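Local coordinates for protein meso-diaminopimelate dehydrogenase (Clostridium tetani, PDB 3WGY) that catalyses the reversible NADP-dependent oxidative deamination of meso-2,6-diaminopimelate, here an engineered variant holding the branched 2-oxo acid 4-methyl-2-oxovalerate, at residues B[155-160]-B[168-173]. The protein carries 6 engineered substitutions. Residues are numbered along the deposited sequence; the frame is centred on the assembly and turned at random.
Engineered in segment 168-173: Ile173 (natural residue Thr). With COI (2-oxo-4-methylpentanoic acid), chain C.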
# COMPACT_ATOMS: atom_id res chain seq x y z
N GLY B 155 -9.19 15.71 -22.56
CA GLY B 155 -9.53 15.46 -23.94
C GLY B 155 -11.03 15.48 -24.14
O GLY B 155 -11.53 16.10 -25.07
N HIS B 156 -11.75 14.80 -23.25
CA HIS B 156 -13.20 14.73 -23.32
C HIS B 156 -13.90 16.08 -23.22
O HIS B 156 -14.91 16.31 -23.88
CB HIS B 156 -13.72 13.77 -22.25
CG HIS B 156 -13.33 12.34 -22.48
ND1 HIS B 156 -12.02 11.93 -22.52
CD2 HIS B 156 -14.09 11.24 -22.67
CE1 HIS B 156 -11.98 10.63 -22.74
NE2 HIS B 156 -13.22 10.18 -22.83
N SER B 157 -13.37 16.97 -22.38
CA SER B 157 -13.95 18.30 -22.22
C SER B 157 -13.79 19.10 -23.50
O SER B 157 -14.68 19.87 -23.87
CB SER B 157 -13.29 19.04 -21.05
OG SER B 157 -13.73 18.51 -19.81
N ASP B 158 -12.65 18.93 -24.16
CA ASP B 158 -12.40 19.62 -25.42
C ASP B 158 -13.33 19.01 -26.46
O ASP B 158 -13.91 19.71 -27.28
CB ASP B 158 -10.94 19.43 -25.87
CG ASP B 158 -9.95 20.06 -24.92
OD1 ASP B 158 -10.20 21.18 -24.44
OD2 ASP B 158 -8.90 19.43 -24.66
N ALA B 159 -13.46 17.68 -26.42
CA ALA B 159 -14.32 16.95 -27.34
C ALA B 159 -15.76 17.44 -27.22
O ALA B 159 -16.43 17.64 -28.23
CB ALA B 159 -14.25 15.45 -27.04
N ILE B 160 -16.23 17.61 -25.99
CA ILE B 160 -17.59 18.10 -25.74
C ILE B 160 -17.77 19.47 -26.38
O ILE B 160 -18.80 19.74 -27.00
CB ILE B 160 -17.87 18.24 -24.22
CG1 ILE B 160 -17.99 16.87 -23.57
CG2 ILE B 160 -19.15 19.01 -23.99
CD1 ILE B 160 -18.14 16.94 -22.08
N ASN B 168 -19.93 25.68 -23.54
CA ASN B 168 -18.85 25.26 -22.69
C ASN B 168 -19.30 24.00 -21.96
O ASN B 168 -20.48 23.65 -21.99
CB ASN B 168 -18.52 26.39 -21.70
CG ASN B 168 -17.18 26.21 -21.04
OD1 ASN B 168 -16.42 25.32 -21.40
ND2 ASN B 168 -16.87 27.06 -20.07
N GLY B 169 -18.37 23.30 -21.32
CA GLY B 169 -18.73 22.09 -20.61
C GLY B 169 -17.56 21.36 -19.98
O GLY B 169 -16.40 21.74 -20.14
N ILE B 170 -17.87 20.30 -19.25
CA ILE B 170 -16.86 19.50 -18.58
C ILE B 170 -17.33 18.05 -18.52
O ILE B 170 -18.53 17.77 -18.44
CB ILE B 170 -16.62 20.03 -17.13
CG1 ILE B 170 -15.43 19.30 -16.49
CG2 ILE B 170 -17.87 19.80 -16.29
CD1 ILE B 170 -14.94 19.95 -15.20
N GLN B 171 -16.38 17.12 -18.57
CA GLN B 171 -16.68 15.69 -18.50
C GLN B 171 -16.01 15.07 -17.28
O GLN B 171 -14.99 15.57 -16.81
CB GLN B 171 -16.16 14.98 -19.77
CG GLN B 171 -16.25 13.44 -19.72
CD GLN B 171 -15.00 12.75 -19.17
OE1 GLN B 171 -14.24 13.32 -18.39
NE2 GLN B 171 -14.80 11.49 -19.57
N TYR B 172 -16.61 14.00 -16.77
CA TYR B 172 -16.08 13.26 -15.63
C TYR B 172 -16.19 11.77 -15.93
O TYR B 172 -17.19 11.31 -16.47
CB TYR B 172 -16.90 13.50 -14.36
CG TYR B 172 -16.84 14.89 -13.79
CD1 TYR B 172 -15.73 15.33 -13.07
CD2 TYR B 172 -17.91 15.77 -13.97
CE1 TYR B 172 -15.69 16.61 -12.53
CE2 TYR B 172 -17.88 17.05 -13.44
CZ TYR B 172 -16.77 17.46 -12.72
OH TYR B 172 -16.75 18.72 -12.19
N ILE B 173 -15.15 11.02 -15.58
CA ILE B 173 -15.18 9.57 -15.74
C ILE B 173 -15.45 9.15 -14.30
O ILE B 173 -14.83 9.68 -13.38
CB ILE B 173 -13.83 8.97 -16.21
CG1 ILE B 173 -13.51 9.45 -17.63
CG2 ILE B 173 -13.91 7.45 -16.19
CD1 ILE B 173 -12.23 8.85 -18.23
C1 COI C . -8.07 13.33 -21.17
O1 COI C . -9.22 13.11 -21.61
O2 COI C . -7.89 13.43 -19.93
C2 COI C . -6.89 13.46 -22.12
O3 COI C . -7.02 13.36 -23.34
C3 COI C . -5.53 13.75 -21.47
C4 COI C . -5.24 15.25 -21.53
C5 COI C . -3.92 15.54 -20.82
C6 COI C . -5.15 15.71 -22.98
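The side-chain nitrogen of Gln171, NE2, lies over the CG-CD2 side of one face of the His156 imidazole, while the ring's edge is turned to the bound 2-oxo acid. Gln171 NE2 comes within 3.2 Å of His156 CD2, and the amide and ring planes are only 34° apart. The bend of the glutamine at chi2, -91°, carries CD to 3.5 Å from His156 CB, where CG also rests, with NE2 reaching on over the ring. In the plane of the ring, His156 ND1 donates to carboxylate oxygen O1 of the ligand over 3.2 Å. The same oxygen takes a weak bond from His156 N and lies 2.8 Å from Gly155 N, so the beginning of the helix gathers several nitrogens around one carboxylate atom, an arrangement that probably helps stabilise its negative charge. Outside the pair, Tyr224 and Phe225 meet the imidazole edge-to-face, and Ser153 N weakly bonds Gln171 OE1; the glutamine thus acts as a second-shell residue beside the ligand-binding histidine.

The next residue brings a further grip: Ser157 OG accepts the backbone N-H of Gln171 at 3.2 Å (151° at the hydrogen), joining helix to strand where their CA atoms come closest, Ser157 to Ile170. About a turn beyond His156, Ile160 extends CD1 to 3.6 Å from Gln171 CB, the two side chains crossing at about a right angle; Ile160 also touches Cys201 of strand 197-205. The principle illustrated is a helix connecting adjacent antiparallel strands, 151-152 and 166-175, and packing back on the second. In this C-terminal domain of diaminopimelate dehydrogenase, the start of that helix supplies the nitrogens around the ligand carboxylate, and the strand backs the 2-oxo acid pocket through Gln171.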